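Local coordinates for chromosome-partitioning ATPase Soj (Thermus thermophilus, PDB 1WCV), which hydrolyses ATP and, in its ATP-bound state, cooperatively binds double-stranded DNA as nucleoprotein filaments, probably serving chromosome partitioning, at residues A[29-34]-A[241-246]; A[21-26]-A[173-178]; A[68-73]-A[81-86]; A[41-46]-A[59-64]. All coordinates share one frame; numbering follows the deposited sequence.

Contact 1: A[29-34]-A[241-246]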
# COMPACT_ATOMS: atom_id res chain seq x y z
N ALA A 29 -1.65 -16.62 -8.13
CA ALA A 29 -1.91 -17.45 -6.96
C ALA A 29 -2.91 -16.82 -6.01
O ALA A 29 -3.81 -17.49 -5.49
CB ALA A 29 -0.62 -17.75 -6.22
N TYR A 30 -2.77 -15.51 -5.79
CA TYR A 30 -3.68 -14.84 -4.88
C TYR A 30 -5.00 -14.42 -5.50
O TYR A 30 -6.00 -14.32 -4.80
CB TYR A 30 -2.98 -13.67 -4.21
CG TYR A 30 -2.01 -14.16 -3.16
CD1 TYR A 30 -2.48 -14.67 -1.94
CD2 TYR A 30 -0.65 -14.20 -3.40
CE1 TYR A 30 -1.60 -15.21 -1.00
CE2 TYR A 30 0.24 -14.74 -2.47
CZ TYR A 30 -0.25 -15.24 -1.27
OH TYR A 30 0.63 -15.78 -0.36
N LEU A 31 -5.02 -14.17 -6.81
CA LEU A 31 -6.28 -13.81 -7.44
C LEU A 31 -7.14 -15.08 -7.41
O LEU A 31 -8.37 -15.03 -7.28
CB LEU A 31 -6.05 -13.34 -8.88
CG LEU A 31 -5.46 -11.93 -9.04
CD1 LEU A 31 -5.15 -11.67 -10.51
CD2 LEU A 31 -6.43 -10.88 -8.52
N ALA A 32 -6.49 -16.24 -7.51
CA ALA A 32 -7.21 -17.52 -7.47
C ALA A 32 -7.83 -17.69 -6.08
O ALA A 32 -8.98 -18.10 -5.95
CB ALA A 32 -6.27 -18.66 -7.75
N ARG A 33 -7.05 -17.38 -5.05
CA ARG A 33 -7.53 -17.51 -3.68
C ARG A 33 -8.64 -16.51 -3.36
O ARG A 33 -9.31 -16.64 -2.33
CB ARG A 33 -6.36 -17.37 -2.71
CG ARG A 33 -5.43 -18.59 -2.71
CD ARG A 33 -4.18 -18.37 -1.88
NE ARG A 33 -3.41 -19.61 -1.69
CZ ARG A 33 -2.73 -20.24 -2.64
NH1 ARG A 33 -2.70 -19.76 -3.89
NH2 ARG A 33 -2.07 -21.36 -2.35
N LEU A 34 -8.83 -15.53 -4.22
CA LEU A 34 -9.89 -14.55 -4.03
C LEU A 34 -11.18 -15.09 -4.65
O LEU A 34 -12.21 -14.43 -4.64
CB LEU A 34 -9.54 -13.21 -4.68
CG LEU A 34 -8.55 -12.32 -3.92
CD1 LEU A 34 -8.32 -11.03 -4.69
CD2 LEU A 34 -9.10 -12.02 -2.54
N GLU A 241 -5.43 -4.86 -4.38
CA GLU A 241 -5.26 -3.55 -4.99
C GLU A 241 -5.50 -3.66 -6.50
O GLU A 241 -6.09 -2.76 -7.11
CB GLU A 241 -3.87 -2.98 -4.70
CG GLU A 241 -3.83 -1.46 -4.88
CD GLU A 241 -2.49 -0.84 -4.60
OE1 GLU A 241 -1.59 -1.55 -4.08
OE2 GLU A 241 -2.34 0.36 -4.89
N VAL A 242 -5.06 -4.76 -7.09
CA VAL A 242 -5.29 -4.96 -8.52
C VAL A 242 -6.79 -5.09 -8.78
O VAL A 242 -7.31 -4.48 -9.71
CB VAL A 242 -4.55 -6.21 -9.04
CG1 VAL A 242 -5.15 -6.65 -10.39
CG2 VAL A 242 -3.06 -5.90 -9.20
N MET A 243 -7.50 -5.87 -7.96
CA MET A 243 -8.94 -6.00 -8.19
C MET A 243 -9.65 -4.66 -8.01
O MET A 243 -10.62 -4.37 -8.71
CB MET A 243 -9.57 -7.03 -7.24
CG MET A 243 -9.37 -8.47 -7.67
SD MET A 243 -9.62 -8.76 -9.46
CE MET A 243 -11.32 -8.14 -9.74
N ALA A 244 -9.18 -3.85 -7.07
CA ALA A 244 -9.78 -2.54 -6.85
C ALA A 244 -9.62 -1.69 -8.12
O ALA A 244 -10.55 -0.99 -8.52
CB ALA A 244 -9.11 -1.85 -5.67
N ARG A 245 -8.45 -1.74 -8.74
CA ARG A 245 -8.23 -0.97 -9.95
C ARG A 245 -9.03 -1.54 -11.12
O ARG A 245 -9.54 -0.78 -11.94
CB ARG A 245 -6.74 -0.90 -10.30
CG ARG A 245 -5.97 -0.07 -9.30
CD ARG A 245 -4.66 0.47 -9.85
NE ARG A 245 -3.96 1.25 -8.83
CZ ARG A 245 -2.87 1.97 -9.06
NH1 ARG A 245 -2.33 2.00 -10.28
NH2 ARG A 245 -2.32 2.67 -8.07
N VAL A 246 -9.14 -2.86 -11.22
CA VAL A 246 -9.92 -3.46 -12.30
C VAL A 246 -11.36 -2.98 -12.20
O VAL A 246 -11.97 -2.58 -13.19
CB VAL A 246 -9.90 -5.01 -12.24
CG1 VAL A 246 -10.99 -5.59 -13.15
CG2 VAL A 246 -8.53 -5.54 -12.67
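In both Leu31 (chi1 -75°) and Met243 (chi1 -80°) CG is turned opposite the carbonyl carbon, which sends the two side chains into the space between their helices. The methionine then bends at chi2 (-43°) and again at chi3, so that CG and SD both turn toward Leu31. Leu31 CD2 reaches this bend at 3.9 Å from Met243 CG, and the same methyl lies 3.9 Å from Met243 SD. It therefore touches two successive atoms of the chain, which it meets at a slant. Leu34, just past the end of helix 18-33, comes in antiparallel to the methionine and places CD1 4.1 Å from Met243 CG. Both leucine methyls thus touch this methylene from the side of helix 18-33, and the contact across the pair is wholly apolar. The closest CA atoms, Leu31 CA and Met243 CA, are 8.3 Å apart, which leaves the side chains to bridge the helices.

The polar groups bond within their own segment or to residues outside the pair. Arg33 NH1 donates to Ala29 O at 3.0 Å from above the carbonyl plane, while Arg33 N approaches this oxygen from its opposite face; NH2 of the same guanidinium forms a salt bridge with Asp78. On the other helix, Glu241 bonds to Trp203 N and Thr204 OG1. Leu31 and Met243 both also touch Leu114 of strand 114-118, so the helix that follows the P-loop and the C-terminal helix 230-246 lie side by side on one face of the central sheet, the layered packing of a P-loop NTPase of the ParA family.

Contact 2: A[21-26]-A[173-178]; sequences TTTAIN and GILVTM
Thr23 and Leu175 meet tip to tip, and the dense part of the contact is concentrated on this pair. Leu175 CD2 lies 3.5 Å from Thr23 OG1 and 3.6 Å from Thr23 CG2, so a single methyl sits against both branches of the threonine. Thr177 enters at a slant from two residues along the strand, with CG2 3.7 Å from Thr23 OG1. Its own hydroxyl, at chi1 67°, is directed elsewhere and bonds to Val141 O in the adjoining strand 136-142.

The hydroxyl of Thr23 is polar but satisfied. With OG1 beside the backbone N (chi1 -65°), it bonds to Gly19 O one helical turn back and also to Tyr235 OH of helix 230-246, so it can lie among methyl groups without losing its partners. Gly19 belongs to the P-loop, the KGGVGKTT sequence that wraps the nucleotide phosphates and runs straight into helix 18-33; Thr21 and Thr22 bind nucleotide, and Thr21 also binds magnesium.

Away from Thr23 the packing between the segments is slack. The buried surface totals only 87 Å², and the closest CA atoms, Thr23 CA and Thr177 CA, are 8.3 Å apart. Two partly exposed residues take no part across the contact: the Met178 side chain comes no nearer than 7.2 Å to the helical segment and instead touches Arg208, while Thr21 bonds through OG1 to Asp118.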
# COMPACT_ATOMS: atom_id res chain seq x y z
N THR A 21 8.28 -12.04 -13.38
CA THR A 21 7.74 -13.39 -13.37
C THR A 21 7.23 -13.77 -11.99
O THR A 21 6.22 -14.45 -11.86
CB THR A 21 8.79 -14.41 -13.87
OG1 THR A 21 8.98 -14.21 -15.28
CG2 THR A 21 8.32 -15.84 -13.63
N THR A 22 7.93 -13.32 -10.95
CA THR A 22 7.48 -13.61 -9.59
C THR A 22 6.11 -12.95 -9.40
O THR A 22 5.24 -13.49 -8.73
CB THR A 22 8.47 -13.07 -8.54
OG1 THR A 22 9.66 -13.86 -8.56
CG2 THR A 22 7.86 -13.12 -7.14
N THR A 23 5.93 -11.78 -10.01
CA THR A 23 4.66 -11.09 -9.90
C THR A 23 3.57 -11.83 -10.66
O THR A 23 2.45 -11.95 -10.16
CB THR A 23 4.75 -9.65 -10.44
OG1 THR A 23 5.64 -8.89 -9.61
CG2 THR A 23 3.39 -9.00 -10.44
N ALA A 24 3.89 -12.33 -11.85
CA ALA A 24 2.89 -13.06 -12.65
C ALA A 24 2.43 -14.30 -11.89
O ALA A 24 1.24 -14.58 -11.80
CB ALA A 24 3.49 -13.48 -13.99
N ILE A 25 3.39 -15.03 -11.34
CA ILE A 25 3.10 -16.25 -10.61
C ILE A 25 2.26 -16.01 -9.36
O ILE A 25 1.23 -16.65 -9.15
CB ILE A 25 4.39 -16.97 -10.15
CG1 ILE A 25 5.17 -17.51 -11.36
CG2 ILE A 25 4.06 -18.07 -9.14
CD1 ILE A 25 4.38 -18.43 -12.23
N ASN A 26 2.71 -15.08 -8.53
CA ASN A 26 2.02 -14.84 -7.28
C ASN A 26 0.75 -14.03 -7.35
O ASN A 26 -0.11 -14.18 -6.49
CB ASN A 26 3.00 -14.26 -6.26
CG ASN A 26 4.06 -15.26 -5.87
OD1 ASN A 26 3.75 -16.38 -5.46
ND2 ASN A 26 5.33 -14.88 -6.00
N GLY A 173 -1.25 -0.43 -13.60
CA GLY A 173 -0.36 0.16 -12.62
C GLY A 173 1.09 -0.25 -12.72
O GLY A 173 1.42 -1.26 -13.34
N ILE A 174 1.96 0.56 -12.12
CA ILE A 174 3.38 0.29 -12.06
C ILE A 174 3.61 -0.32 -10.68
O ILE A 174 3.16 0.23 -9.68
CB ILE A 174 4.19 1.58 -12.18
CG1 ILE A 174 3.94 2.21 -13.56
CG2 ILE A 174 5.68 1.29 -11.97
CD1 ILE A 174 4.32 3.67 -13.62
N LEU A 175 4.30 -1.46 -10.64
CA LEU A 175 4.57 -2.15 -9.39
C LEU A 175 6.04 -2.17 -9.02
O LEU A 175 6.87 -2.65 -9.78
CB LEU A 175 4.09 -3.61 -9.47
CG LEU A 175 4.38 -4.51 -8.25
CD1 LEU A 175 3.62 -4.01 -7.02
CD2 LEU A 175 3.97 -5.95 -8.59
N VAL A 176 6.36 -1.64 -7.84
CA VAL A 176 7.74 -1.65 -7.38
C VAL A 176 8.00 -3.02 -6.74
O VAL A 176 7.27 -3.43 -5.83
CB VAL A 176 7.99 -0.55 -6.33
CG1 VAL A 176 9.43 -0.60 -5.85
CG2 VAL A 176 7.68 0.83 -6.94
N THR A 177 9.00 -3.73 -7.25
CA THR A 177 9.35 -5.04 -6.71
C THR A 177 10.80 -5.02 -6.26
O THR A 177 11.53 -4.05 -6.51
CB THR A 177 9.20 -6.16 -7.79
OG1 THR A 177 10.19 -5.97 -8.82
CG2 THR A 177 7.82 -6.13 -8.42
N MET A 178 11.21 -6.08 -5.57
CA MET A 178 12.58 -6.21 -5.09
C MET A 178 13.06 -5.00 -4.29
O MET A 178 14.23 -4.62 -4.34
CB MET A 178 13.50 -6.49 -6.27
CG MET A 178 13.02 -7.71 -7.06
SD MET A 178 14.12 -8.25 -8.35
CE MET A 178 15.24 -9.30 -7.42

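Contact 3: A[68-73]-A[81-86]; sequences EPLEGL and HLLPAT
The carbonyl of Leu73 is the flat group here, and its oxygen meets the puckered ring of Pro84 from beside the ring, beyond CD, not over a face. Leu73 O stands 3.6 Å from Pro84 CD and 4.2 Å from Pro84 CG; the same oxygen accepts a weak hydrogen bond from His75 ND1, and Pro84 itself packs on His75.

The remainder is aliphatic. Leu70 CD1 lies 3.6 Å from Leu83 CD1 and 3.7 Å from Leu83 CG, the two side chains passing at an angle. Leu70 gets there because CG is anti to the backbone N (chi1 177°), which swings its methyls towards the strand although the side chain does not start out facing it. Leu73 supplies a looser flank, with CB 4.2 Å from Leu83 CD2. A backbone bond of 2.7 Å from Leu73 N to Leu70 O closes the turn that carries both leucines.

All the touching residues are buried. Leu83 and Leu70 both rest on Leu64 of helix 61-65, and Leu70 also reaches Leu39 of strand 38-42. The 68-73 loop thus fits between that helix and the edge of the sheet, where strands 75-77 and 80-83 pair antiparallel.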
# COMPACT_ATOMS: atom_id res chain seq x y z
N GLU A 68 -4.29 -26.10 -31.86
CA GLU A 68 -4.73 -26.98 -30.78
C GLU A 68 -5.48 -26.27 -29.64
O GLU A 68 -5.01 -25.28 -29.09
CB GLU A 68 -3.53 -27.75 -30.22
CG GLU A 68 -2.73 -28.47 -31.29
CD GLU A 68 -1.69 -29.41 -30.73
OE1 GLU A 68 -0.89 -28.97 -29.88
OE2 GLU A 68 -1.67 -30.59 -31.13
N PRO A 69 -6.68 -26.79 -29.29
CA PRO A 69 -7.58 -26.28 -28.24
C PRO A 69 -6.94 -26.00 -26.87
O PRO A 69 -6.08 -26.75 -26.40
CB PRO A 69 -8.66 -27.35 -28.17
CG PRO A 69 -8.75 -27.81 -29.59
CD PRO A 69 -7.29 -27.95 -29.96
N LEU A 70 -7.40 -24.93 -26.23
CA LEU A 70 -6.90 -24.51 -24.93
C LEU A 70 -7.14 -25.52 -23.81
O LEU A 70 -6.22 -25.87 -23.08
CB LEU A 70 -7.54 -23.18 -24.52
CG LEU A 70 -7.17 -22.62 -23.14
CD1 LEU A 70 -5.68 -22.33 -23.08
CD2 LEU A 70 -7.98 -21.35 -22.87
N GLU A 71 -8.39 -25.96 -23.68
CA GLU A 71 -8.77 -26.90 -22.64
C GLU A 71 -7.84 -28.10 -22.48
O GLU A 71 -7.71 -28.65 -21.39
CB GLU A 71 -10.20 -27.39 -22.86
CG GLU A 71 -11.25 -26.29 -22.84
CD GLU A 71 -12.66 -26.83 -22.75
OE1 GLU A 71 -13.00 -27.44 -21.71
OE2 GLU A 71 -13.43 -26.66 -23.72
N GLY A 72 -7.20 -28.51 -23.57
CA GLY A 72 -6.31 -29.65 -23.52
C GLY A 72 -4.85 -29.27 -23.36
O GLY A 72 -3.98 -30.14 -23.38
N LEU A 73 -4.58 -27.97 -23.20
CA LEU A 73 -3.22 -27.48 -23.05
C LEU A 73 -2.92 -26.93 -21.66
O LEU A 73 -1.77 -26.90 -21.23
CB LEU A 73 -2.94 -26.41 -24.10
CG LEU A 73 -2.88 -26.87 -25.56
CD1 LEU A 73 -2.86 -25.67 -26.49
CD2 LEU A 73 -1.64 -27.73 -25.76
N HIS A 81 -5.01 -22.10 -13.55
CA HIS A 81 -4.58 -22.83 -14.74
C HIS A 81 -3.43 -22.13 -15.46
O HIS A 81 -3.44 -20.91 -15.61
CB HIS A 81 -5.75 -23.01 -15.71
CG HIS A 81 -6.81 -23.94 -15.21
ND1 HIS A 81 -7.98 -24.17 -15.90
CD2 HIS A 81 -6.88 -24.71 -14.10
CE1 HIS A 81 -8.72 -25.04 -15.24
NE2 HIS A 81 -8.08 -25.38 -14.14
N LEU A 82 -2.44 -22.91 -15.88
CA LEU A 82 -1.28 -22.40 -16.60
C LEU A 82 -1.20 -22.93 -18.03
O LEU A 82 -1.33 -24.13 -18.26
CB LEU A 82 0.01 -22.79 -15.88
CG LEU A 82 1.29 -22.59 -16.70
CD1 LEU A 82 1.72 -21.12 -16.66
CD2 LEU A 82 2.39 -23.48 -16.15
N LEU A 83 -1.01 -22.02 -18.98
CA LEU A 83 -0.83 -22.40 -20.38
C LEU A 83 0.68 -22.22 -20.50
O LEU A 83 1.17 -21.12 -20.73
CB LEU A 83 -1.56 -21.43 -21.30
CG LEU A 83 -2.00 -22.00 -22.65
CD1 LEU A 83 -2.39 -20.86 -23.57
CD2 LEU A 83 -0.87 -22.81 -23.27
N PRO A 84 1.43 -23.31 -20.31
CA PRO A 84 2.90 -23.32 -20.36
C PRO A 84 3.58 -22.90 -21.65
O PRO A 84 2.97 -22.83 -22.72
CB PRO A 84 3.23 -24.76 -19.98
CG PRO A 84 2.10 -25.52 -20.56
CD PRO A 84 0.92 -24.69 -20.16
N ALA A 85 4.87 -22.62 -21.52
CA ALA A 85 5.71 -22.23 -22.63
C ALA A 85 6.79 -23.29 -22.75
O ALA A 85 7.19 -23.89 -21.75
CB ALA A 85 6.33 -20.86 -22.37
N THR A 86 7.26 -23.52 -23.97
CA THR A 86 8.29 -24.51 -24.24
C THR A 86 9.33 -23.88 -25.17
O THR A 86 9.11 -22.80 -25.71
CB THR A 86 7.70 -25.74 -24.96
OG1 THR A 86 7.03 -25.32 -26.15
CG2 THR A 86 6.70 -26.46 -24.07

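Contact 4: A[41-46]-A[59-64]; sequences VDLDPQ and RGVYHL
Val61 packs its side chain against the end of strand 38-42. Its CB stands 4.3 Å from Asp42 O, and from there the branches diverge. CG1, anti to the carbonyl carbon (chi1 -63°), goes deepest: it lies 3.4 Å from Val41 CG1, tighter than ordinary carbon packing, 3.6 Å from Asp42 O, and 4.4 Å from Leu43 CD2. CG2 stays near the backbone and meets Asp42 O at 3.8 Å. Both methyls therefore cover this carbonyl oxygen, which is buried and has no polar partner in the model.

Beyond Asp42 the chain is shaped by two successive Asx turns. Asp42 OD1 accepts from Asp44 N at 3.1 Å (159°), and Asp44 OD1 from Gln46 N at 2.7 Å (164°); each carboxylate is met on its anti side, somewhat out of plane. The other oxygen of the Asp42 carboxylate, OD2, bonds to Thr50 OG1. Leu83 of the adjacent strand touches Val41 and Val61 alike, and Val61 N bonds to Pro84 O.

The Asp42 side chain is about 6 Å from that of Thr21, a magnesium ligand. The sequence VDLDPQ matches the Walker A' (switch I) motif of ParA ATPases, here turning off a central strand beside the nucleotide site.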
# COMPACT_ATOMS: atom_id res chain seq x y z
N VAL A 41 -0.72 -17.30 -18.61
CA VAL A 41 -0.10 -17.71 -19.87
C VAL A 41 1.35 -17.27 -19.90
O VAL A 41 1.66 -16.08 -19.79
CB VAL A 41 -0.83 -17.08 -21.07
CG1 VAL A 41 -0.22 -17.58 -22.37
CG2 VAL A 41 -2.32 -17.40 -21.02
N ASP A 42 2.25 -18.24 -20.04
CA ASP A 42 3.68 -17.95 -20.12
C ASP A 42 3.97 -17.66 -21.59
O ASP A 42 3.90 -18.57 -22.42
CB ASP A 42 4.50 -19.15 -19.65
CG ASP A 42 5.97 -18.81 -19.46
OD1 ASP A 42 6.40 -17.73 -19.91
OD2 ASP A 42 6.71 -19.63 -18.86
N LEU A 43 4.29 -16.41 -21.91
CA LEU A 43 4.58 -16.05 -23.29
C LEU A 43 6.08 -15.86 -23.54
O LEU A 43 6.48 -15.41 -24.61
CB LEU A 43 3.84 -14.76 -23.66
CG LEU A 43 2.32 -14.83 -23.74
CD1 LEU A 43 1.74 -13.45 -24.01
CD2 LEU A 43 1.91 -15.80 -24.84
N ASP A 44 6.90 -16.21 -22.56
CA ASP A 44 8.34 -16.07 -22.70
C ASP A 44 8.96 -17.36 -23.19
O ASP A 44 8.78 -18.41 -22.58
CB ASP A 44 8.98 -15.69 -21.36
CG ASP A 44 10.40 -15.18 -21.53
OD1 ASP A 44 11.16 -15.77 -22.32
OD2 ASP A 44 10.76 -14.20 -20.85
N PRO A 45 9.72 -17.30 -24.29
CA PRO A 45 10.36 -18.50 -24.83
C PRO A 45 11.26 -19.16 -23.78
O PRO A 45 11.57 -20.35 -23.87
CB PRO A 45 11.16 -17.97 -26.01
CG PRO A 45 10.32 -16.82 -26.48
CD PRO A 45 9.95 -16.15 -25.18
N GLN A 46 11.67 -18.38 -22.78
CA GLN A 46 12.52 -18.89 -21.72
C GLN A 46 11.73 -19.73 -20.70
O GLN A 46 12.32 -20.48 -19.92
CB GLN A 46 13.22 -17.73 -21.00
CG GLN A 46 14.00 -16.82 -21.93
CD GLN A 46 15.12 -17.53 -22.68
OE1 GLN A 46 15.80 -16.93 -23.51
NE2 GLN A 46 15.29 -18.82 -22.41
N ARG A 59 3.84 -29.37 -24.66
CA ARG A 59 2.75 -28.71 -25.37
C ARG A 59 2.47 -27.39 -24.66
O ARG A 59 2.31 -27.37 -23.44
CB ARG A 59 1.50 -29.59 -25.35
CG ARG A 59 1.65 -30.90 -26.12
CD ARG A 59 0.50 -31.85 -25.83
NE ARG A 59 -0.81 -31.28 -26.15
CZ ARG A 59 -1.19 -30.91 -27.37
NH1 ARG A 59 -2.40 -30.39 -27.56
NH2 ARG A 59 -0.37 -31.06 -28.40
N GLY A 60 2.41 -26.31 -25.42
CA GLY A 60 2.16 -25.01 -24.81
C GLY A 60 1.42 -24.01 -25.67
O GLY A 60 0.60 -24.37 -26.52
N VAL A 61 1.71 -22.73 -25.43
CA VAL A 61 1.08 -21.64 -26.15
C VAL A 61 1.32 -21.69 -27.65
O VAL A 61 0.50 -21.20 -28.44
CB VAL A 61 1.57 -20.28 -25.61
CG1 VAL A 61 1.17 -20.12 -24.16
CG2 VAL A 61 3.07 -20.17 -25.74
N TYR A 62 2.44 -22.28 -28.06
CA TYR A 62 2.75 -22.37 -29.49
C TYR A 62 1.68 -23.17 -30.20
O TYR A 62 1.25 -22.81 -31.30
CB TYR A 62 4.11 -23.04 -29.71
CG TYR A 62 4.55 -23.06 -31.16
CD1 TYR A 62 3.94 -23.91 -32.09
CD2 TYR A 62 5.58 -22.24 -31.60
CE1 TYR A 62 4.36 -23.93 -33.43
CE2 TYR A 62 6.00 -22.25 -32.93
CZ TYR A 62 5.39 -23.10 -33.84
OH TYR A 62 5.82 -23.12 -35.15
N HIS A 63 1.24 -24.25 -29.57
CA HIS A 63 0.21 -25.10 -30.13
C HIS A 63 -1.14 -24.39 -30.13
O HIS A 63 -2.00 -24.68 -30.96
CB HIS A 63 0.14 -26.40 -29.34
CG HIS A 63 1.43 -27.16 -29.32
ND1 HIS A 63 1.97 -27.74 -30.45
CD2 HIS A 63 2.31 -27.39 -28.32
CE1 HIS A 63 3.12 -28.30 -30.14
NE2 HIS A 63 3.35 -28.10 -28.86
N LEU A 64 -1.32 -23.47 -29.19
CA LEU A 64 -2.56 -22.71 -29.11
C LEU A 64 -2.65 -21.86 -30.37
O LEU A 64 -3.70 -21.77 -31.00
CB LEU A 64 -2.55 -21.80 -27.88
CG LEU A 64 -3.83 -20.99 -27.68
CD1 LEU A 64 -4.96 -21.91 -27.25
CD2 LEU A 64 -3.59 -19.91 -26.64

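Contacts 1 and 2 both use helix 18-33, their centres 13 Å apart, and their segments alternate along the chain: 21-26, 29-34, 173-178, 241-246. Contacts 4 and 3 follow one another in series within that span. Their centres are 8 Å apart, and a salt bridge from Arg59 NH2 to Glu68 OE1 (2.6 Å) joins them directly. They occupy the side of the sheet where strands 38-42 and 80-83 are neighbours, whereas contact 2 reaches the opposite outermost strand, 170-177. The two pairs stand 20 to 24 Å apart between centres. Contact 2 thus ties the P-loop helix to strand 170-177 and contact 4 packs the 41-46 turn on helix 61-65, both near the nucleotide site.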